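Local atomic coordinates of zinc phosphodiesterase ELAC protein 1 (Homo sapiens, PDB entry 3ZWF), a protein that cleaves RNA as a two-zinc phosphodiesterase, with tRNA 3'-processing endonuclease activity, and removes 2',3'-cyclic phosphates from damaged tRNAs so that they can be repaired. Residues L164-D167 and V172-A175; E29-D34 and F187-K192; H287-P292 and L309-Q314. One frame throughout, in Å; residues are numbered along the deposited sequence.

Contact 1. Residues L164-D167 and V172-A175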
# COMPACT_ATOMS: atom_id res chain seq x y z
N LEU A 164 9.83 11.21 -24.83
CA LEU A 164 11.09 10.47 -24.82
C LEU A 164 11.52 10.26 -23.39
O LEU A 164 11.75 11.22 -22.66
CB LEU A 164 12.20 11.19 -25.62
CG LEU A 164 13.53 10.41 -25.73
CD1 LEU A 164 13.32 8.99 -26.33
CD2 LEU A 164 14.55 11.20 -26.54
N LEU A 165 11.57 9.01 -22.96
CA LEU A 165 11.99 8.72 -21.59
C LEU A 165 13.53 8.59 -21.56
O LEU A 165 14.21 9.32 -20.84
CB LEU A 165 11.26 7.52 -21.02
CG LEU A 165 9.73 7.65 -21.06
CD1 LEU A 165 9.02 6.56 -20.17
CD2 LEU A 165 9.25 9.09 -20.65
N PHE A 166 14.06 7.69 -22.39
CA PHE A 166 15.51 7.59 -22.59
C PHE A 166 15.84 6.84 -23.86
O PHE A 166 15.03 6.08 -24.37
CB PHE A 166 16.23 6.98 -21.38
CG PHE A 166 15.69 5.65 -20.95
CD1 PHE A 166 14.67 5.56 -20.05
CD2 PHE A 166 16.22 4.46 -21.48
CE1 PHE A 166 14.18 4.32 -19.63
CE2 PHE A 166 15.75 3.23 -21.10
CZ PHE A 166 14.72 3.15 -20.17
N ASP A 167 17.04 7.13 -24.37
CA ASP A 167 17.53 6.57 -25.59
C ASP A 167 19.02 6.30 -25.44
O ASP A 167 19.83 7.22 -25.58
CB ASP A 167 17.32 7.55 -26.75
CG ASP A 167 17.52 6.90 -28.10
OD1 ASP A 167 18.22 5.88 -28.14
OD2 ASP A 167 16.97 7.40 -29.11
N VAL A 172 15.51 2.13 -26.59
CA VAL A 172 14.78 3.41 -26.67
C VAL A 172 13.43 3.18 -26.02
O VAL A 172 12.69 2.27 -26.43
CB VAL A 172 14.53 3.89 -28.11
CG1 VAL A 172 14.01 5.32 -28.09
CG2 VAL A 172 15.77 3.82 -28.90
N VAL A 173 13.13 3.98 -25.00
CA VAL A 173 11.86 3.90 -24.28
C VAL A 173 11.09 5.21 -24.36
O VAL A 173 11.63 6.30 -24.11
CB VAL A 173 12.04 3.43 -22.82
CG1 VAL A 173 10.71 3.30 -22.10
CG2 VAL A 173 12.80 2.13 -22.80
N LYS A 174 9.82 5.11 -24.75
CA LYS A 174 8.94 6.25 -24.96
C LYS A 174 7.62 6.00 -24.29
O LYS A 174 7.27 4.85 -24.06
CB LYS A 174 8.73 6.53 -26.45
CG LYS A 174 9.99 6.93 -27.17
CD LYS A 174 9.76 7.12 -28.65
CE LYS A 174 11.01 7.70 -29.25
NZ LYS A 174 10.80 7.76 -30.70
N ALA A 175 6.92 7.08 -23.96
CA ALA A 175 5.53 7.00 -23.48
C ALA A 175 4.61 7.65 -24.52
O ALA A 175 5.02 8.49 -25.33
CB ALA A 175 5.36 7.65 -22.13
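Leu164 reaches along the 172-175 strand with a single methyl: CD1 comes to 3.9 Å from CE of Lys174, packing on the aliphatic part of the extended lysine chain, and also touches CG1 of Val172. Leu165 turns toward the partner strand instead of taking its place on one face, because its backbone leaves the extended conformation. Its N donates to Val173 O at 2.9 Å, and its CD1 touches both CG1 of Val173 and CB of Ala175. The next amide, Phe166 N, goes to the same Val173 O at 3.3 Å, so one carbonyl accepts two donors. In return, Val173 N gives a nearly straight bond (173° at the hydrogen) to Phe166 O. The Phe166 ring lies beside Val173 on the other face: chi1 of 55° sets CG between the backbone N and carbonyl carbon, and the ring then presents a face to Val173 CB, 4.0 Å from the centroid in a CH-pi contact, with CZ 3.4 Å from Val173 CG2. Trp31 also meets this ring, and Lys55 makes a cation-pi contact with it. Asp167 runs alongside Val172, its OD1 3.3 Å from Val172 CG2, while Lys192 is the salt-bridge partner of that oxygen. The segment axes are antiparallel at 179°, and the pairing shifts by one residue between Leu164-Lys174 and Phe166-Val173. With Leu165 and Phe166 both opposite Val173, this is a classic beta bulge in the hairpin of strands 163-167 and 171-179, at one end of a sheet of the metallo-beta-lactamase fold.

Contact 2. Residues E29-D34 and F187-K192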
# COMPACT_ATOMS: atom_id res chain seq x y z
N GLU A 29 18.63 -7.26 -15.15
CA GLU A 29 18.06 -5.92 -14.88
C GLU A 29 16.53 -5.92 -15.01
O GLU A 29 16.00 -6.29 -16.07
CB GLU A 29 18.67 -4.87 -15.83
CG GLU A 29 17.96 -3.51 -15.77
CD GLU A 29 18.80 -2.35 -16.29
OE1 GLU A 29 19.94 -2.58 -16.73
OE2 GLU A 29 18.30 -1.19 -16.25
N CYS A 30 15.85 -5.51 -13.92
CA CYS A 30 14.38 -5.50 -13.82
C CYS A 30 13.81 -4.10 -13.93
O CYS A 30 14.22 -3.19 -13.20
CB CYS A 30 13.87 -6.16 -12.51
SG CYS A 30 14.17 -7.91 -12.41
N TRP A 31 12.83 -3.94 -14.81
CA TRP A 31 12.00 -2.74 -14.88
C TRP A 31 10.55 -3.05 -14.47
O TRP A 31 9.92 -3.96 -15.01
CB TRP A 31 11.97 -2.09 -16.28
CG TRP A 31 13.28 -1.67 -16.80
CD1 TRP A 31 14.47 -1.56 -16.13
CD2 TRP A 31 13.54 -1.26 -18.16
NE1 TRP A 31 15.46 -1.13 -17.00
CE2 TRP A 31 14.92 -0.95 -18.25
CE3 TRP A 31 12.75 -1.14 -19.29
CZ2 TRP A 31 15.51 -0.52 -19.43
CZ3 TRP A 31 13.34 -0.73 -20.49
CH2 TRP A 31 14.70 -0.43 -20.53
N LEU A 32 10.05 -2.30 -13.51
CA LEU A 32 8.70 -2.48 -13.02
C LEU A 32 7.72 -1.49 -13.66
O LEU A 32 7.95 -0.28 -13.67
CB LEU A 32 8.68 -2.31 -11.48
CG LEU A 32 7.32 -2.39 -10.76
CD1 LEU A 32 6.69 -3.75 -10.88
CD2 LEU A 32 7.51 -2.00 -9.28
N PHE A 33 6.62 -2.02 -14.15
CA PHE A 33 5.55 -1.25 -14.76
C PHE A 33 4.34 -1.38 -13.85
O PHE A 33 3.73 -2.46 -13.74
CB PHE A 33 5.24 -1.76 -16.19
CG PHE A 33 6.32 -1.46 -17.16
CD1 PHE A 33 7.43 -2.29 -17.26
CD2 PHE A 33 6.27 -0.31 -17.95
CE1 PHE A 33 8.47 -1.99 -18.19
CE2 PHE A 33 7.31 0.00 -18.83
CZ PHE A 33 8.40 -0.84 -18.95
N ASP A 34 4.03 -0.25 -13.21
CA ASP A 34 2.99 -0.10 -12.17
C ASP A 34 3.34 -0.80 -10.86
O ASP A 34 4.18 -1.71 -10.80
CB ASP A 34 1.59 -0.45 -12.69
CG ASP A 34 1.02 0.66 -13.66
OD1 ASP A 34 1.54 1.75 -13.62
OD2 ASP A 34 0.05 0.40 -14.39
N PHE A 187 3.63 2.67 -22.54
CA PHE A 187 5.07 2.68 -22.67
C PHE A 187 5.48 1.72 -23.75
O PHE A 187 4.97 0.59 -23.84
CB PHE A 187 5.75 2.30 -21.37
CG PHE A 187 5.42 3.24 -20.23
CD1 PHE A 187 6.04 4.46 -20.12
CD2 PHE A 187 4.47 2.87 -19.28
CE1 PHE A 187 5.73 5.34 -19.09
CE2 PHE A 187 4.15 3.74 -18.25
CZ PHE A 187 4.79 4.98 -18.15
N SER A 188 6.39 2.20 -24.60
CA SER A 188 7.00 1.42 -25.64
C SER A 188 8.47 1.18 -25.32
O SER A 188 9.24 2.13 -25.15
CB SER A 188 6.93 2.19 -26.96
OG SER A 188 7.61 1.48 -27.98
N VAL A 189 8.88 -0.09 -25.31
CA VAL A 189 10.27 -0.44 -25.09
C VAL A 189 10.81 -1.11 -26.35
O VAL A 189 10.33 -2.18 -26.76
CB VAL A 189 10.45 -1.38 -23.87
CG1 VAL A 189 11.93 -1.79 -23.74
CG2 VAL A 189 9.92 -0.71 -22.57
N VAL A 190 11.81 -0.48 -26.95
CA VAL A 190 12.47 -1.03 -28.14
C VAL A 190 13.91 -1.38 -27.82
O VAL A 190 14.70 -0.54 -27.40
CB VAL A 190 12.39 -0.07 -29.35
CG1 VAL A 190 13.32 -0.54 -30.49
CG2 VAL A 190 10.95 0.02 -29.85
N GLU A 191 14.24 -2.65 -28.01
CA GLU A 191 15.61 -3.12 -27.91
C GLU A 191 16.30 -2.83 -29.24
O GLU A 191 15.69 -2.98 -30.30
CB GLU A 191 15.61 -4.62 -27.61
CG GLU A 191 16.99 -5.26 -27.52
CD GLU A 191 16.93 -6.79 -27.66
OE1 GLU A 191 16.22 -7.30 -28.56
OE2 GLU A 191 17.62 -7.47 -26.86
N LYS A 192 17.55 -2.37 -29.19
CA LYS A 192 18.30 -2.11 -30.43
C LYS A 192 19.13 -3.32 -30.82
O LYS A 192 19.68 -4.00 -29.96
CB LYS A 192 19.17 -0.89 -30.26
CG LYS A 192 18.37 0.35 -29.92
CD LYS A 192 19.26 1.56 -29.87
CE LYS A 192 18.48 2.77 -29.46
NZ LYS A 192 19.29 4.00 -29.60
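Phe33 and Phe187 form the more closely packed end of this buried contact, where the CA atoms of the two residues are 8.8 Å apart. The Phe33 ring turns its edge to the base of the other side chain: CE2 is 3.8 Å from Phe187 CB, and CD2 is 3.9 Å from Phe187 CD2. The ring planes are inclined at 58°. Each CG is anti to its own carbonyl carbon (chi1 -69° in Phe33, -60° in Phe187), which sends both rings into the space between the strands. Val189 continues the packing with both methyls: CG1 is nearest Trp31 CZ3, at 3.7 Å, while CG2 meets Phe33 CZ at 3.9 Å and also approaches the same indole carbon. Toward Trp31 the strands stand farther apart, with 10.6 Å between the CA atoms of Trp31 and Val189, and only the CZ3 corner of the indole touches the valine. At this looser end the indole is held from its own strand, NE1 donating to Glu29 OE2 at 2.9 Å; Glu29 OE2 lies close to the indole plane, while the N-H reaches it from above the carboxylate plane. Thr54 is a second partner of that oxygen. Beyond Val189, the chain runs on to the partly exposed Glu191 and Lys192. Phe57 stacks on Phe33 and meets Phe187 edge-to-face. The segment axes are 11.0 Å apart with no hydrogen bond across, as expected where the two sheets face each other inside the alpha-beta-beta-alpha sandwich of the metallo-beta-lactamase fold.

Contact 3. Residues H287-P292 and L309-Q314. With ZN (zinc ion), chain D; PO4 (phosphate ion), chain F.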
# COMPACT_ATOMS: atom_id res chain seq x y z
N HIS A 287 -16.21 4.00 -17.54
CA HIS A 287 -15.15 4.02 -16.54
C HIS A 287 -13.74 4.14 -17.11
O HIS A 287 -12.77 3.93 -16.38
CB HIS A 287 -15.24 2.81 -15.63
CG HIS A 287 -16.42 2.85 -14.72
ND1 HIS A 287 -17.63 2.28 -15.05
CD2 HIS A 287 -16.60 3.45 -13.52
CE1 HIS A 287 -18.49 2.48 -14.07
NE2 HIS A 287 -17.90 3.20 -13.14
N GLY A 288 -13.64 4.46 -18.39
CA GLY A 288 -12.33 4.61 -19.06
C GLY A 288 -11.57 3.31 -19.23
O GLY A 288 -10.32 3.27 -19.22
N HIS A 289 -12.34 2.23 -19.42
CA HIS A 289 -11.80 0.89 -19.55
C HIS A 289 -12.10 0.30 -20.95
O HIS A 289 -12.85 0.88 -21.73
CB HIS A 289 -12.33 -0.03 -18.44
CG HIS A 289 -11.73 0.27 -17.09
ND1 HIS A 289 -10.38 0.41 -16.89
CD2 HIS A 289 -12.31 0.45 -15.87
CE1 HIS A 289 -10.14 0.68 -15.62
NE2 HIS A 289 -11.30 0.74 -14.97
N SER A 290 -11.50 -0.86 -21.16
CA SER A 290 -11.65 -1.64 -22.41
C SER A 290 -12.20 -3.03 -22.14
O SER A 290 -12.15 -3.59 -21.03
CB SER A 290 -10.29 -1.77 -23.07
OG SER A 290 -9.83 -0.53 -23.54
N THR A 291 -12.72 -3.61 -23.21
CA THR A 291 -13.17 -4.99 -23.19
C THR A 291 -12.27 -5.81 -24.15
O THR A 291 -11.42 -5.23 -24.85
CB THR A 291 -14.63 -5.09 -23.64
OG1 THR A 291 -14.72 -4.76 -25.02
CG2 THR A 291 -15.53 -4.17 -22.80
N PRO A 292 -12.41 -7.15 -24.17
CA PRO A 292 -11.48 -7.87 -25.02
C PRO A 292 -11.56 -7.52 -26.52
O PRO A 292 -10.53 -7.49 -27.18
CB PRO A 292 -11.88 -9.32 -24.81
CG PRO A 292 -12.37 -9.35 -23.38
CD PRO A 292 -13.13 -8.06 -23.25
N LEU A 309 -3.82 -9.90 -22.25
CA LEU A 309 -4.88 -9.15 -21.56
C LEU A 309 -4.69 -9.29 -20.05
O LEU A 309 -4.28 -10.34 -19.56
CB LEU A 309 -6.25 -9.69 -21.97
CG LEU A 309 -6.57 -9.55 -23.49
CD1 LEU A 309 -7.97 -9.99 -23.75
CD2 LEU A 309 -6.37 -8.12 -23.96
N THR A 310 -4.95 -8.18 -19.38
CA THR A 310 -4.76 -8.12 -17.93
C THR A 310 -5.72 -7.11 -17.36
O THR A 310 -6.63 -6.63 -18.02
CB THR A 310 -3.28 -7.84 -17.60
OG1 THR A 310 -3.01 -8.09 -16.21
CG2 THR A 310 -2.88 -6.41 -17.98
N HIS A 311 -5.58 -6.86 -16.05
CA HIS A 311 -6.45 -5.90 -15.34
C HIS A 311 -7.90 -6.31 -15.42
O HIS A 311 -8.77 -5.52 -15.74
CB HIS A 311 -6.25 -4.46 -15.86
CG HIS A 311 -6.76 -3.37 -14.96
ND1 HIS A 311 -8.03 -2.85 -15.05
CD2 HIS A 311 -6.11 -2.61 -14.04
CE1 HIS A 311 -8.17 -1.88 -14.17
NE2 HIS A 311 -7.01 -1.68 -13.58
N PHE A 312 -8.16 -7.55 -15.02
CA PHE A 312 -9.49 -8.11 -15.00
C PHE A 312 -10.30 -7.75 -13.75
O PHE A 312 -9.77 -7.71 -12.66
CB PHE A 312 -9.39 -9.63 -15.09
CG PHE A 312 -8.72 -10.14 -16.35
CD1 PHE A 312 -9.36 -10.03 -17.55
CD2 PHE A 312 -7.46 -10.75 -16.30
CE1 PHE A 312 -8.74 -10.48 -18.71
CE2 PHE A 312 -6.83 -11.21 -17.45
CZ PHE A 312 -7.49 -11.11 -18.65
N SER A 313 -11.57 -7.42 -13.97
CA SER A 313 -12.51 -7.17 -12.90
C SER A 313 -12.40 -8.31 -11.85
O SER A 313 -12.32 -9.51 -12.19
CB SER A 313 -13.95 -7.10 -13.43
OG SER A 313 -14.88 -6.93 -12.35
N GLN A 314 -12.39 -7.88 -10.58
CA GLN A 314 -12.23 -8.84 -9.49
C GLN A 314 -13.56 -9.60 -9.26
O GLN A 314 -14.64 -9.10 -9.56
CB GLN A 314 -11.79 -8.14 -8.21
CG GLN A 314 -10.42 -7.55 -8.20
CD GLN A 314 -9.27 -8.53 -8.05
OE1 GLN A 314 -9.45 -9.75 -8.11
NE2 GLN A 314 -8.05 -7.98 -7.91
ZN ZN D . -6.68 0.26 -12.62
P PO4 F . -9.73 1.41 -12.17
O1 PO4 F . -9.39 2.57 -13.14
O2 PO4 F . -9.59 2.07 -10.71
O3 PO4 F . -8.70 0.35 -12.20
O4 PO4 F . -11.16 1.06 -12.40
O HOH W 1 -6.87 2.30 -11.90
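The dinuclear zinc site of the RNase Z family lies at this contact, where the 287-292 loop and the loop just after strand 306-310 each bring a histidine to the catalytic centre. His311 NE2 binds one zinc ion at 2.2 Å; Asp64, His65 and Asp251 are its other protein ligands, and a water and a phosphate oxygen also coordinate this metal. The outside polar partner of the His311 imidazole is Thr275. The phosphate, probably from the crystallisation liquor, links His289 to the zinc ion that His311 binds: its O3 is 2.1 Å from the metal, while its O4 accepts a hydrogen bond from His289 NE2. Across the segments the imidazoles meet at CE1, 3.5 Å from His289 CE1 to His311 CE1, with planes inclined at 42° and no hydrogen bond between them. The other nitrogen of His289, ND1, is hydrogen-bonded to Glu273 OE2, which probably helps set the ring rotation. Gly288, with positive phi, is the C-prime residue of the Schellman motif that ends helix 281-286 and turns the chain toward His289. At the far end of the contact, away from the metal, Pro292 CB rests 4.1 Å from Leu309 CD1.

In the fold
Contacts 1 and 2 adjoin, their centres about 9 Å apart, through the neighbouring strands 171-179 and 184-191. Lys174 O probably accepts a hydrogen bond from Ser188 N at 2.8 Å, and the salt bridge from Asp167 OD1 to Lys192 NZ, 2.6 Å long, joins the two contacts. Contact 2 then joins this sheet to the one containing strand 29-33. Contact 3 lies on the opposite side of the chain's centre, about 26 Å from contact 1 and about 22 Å from contact 2 between centres, although all three reach the same sheet. Contact 3 alone supplies a zinc ligand; the Phe187 side chain of contact 2 is about 13 Å from a zinc ion. Asp34, at the end of contact 2, hydrogen-bonds the zinc ligand His65.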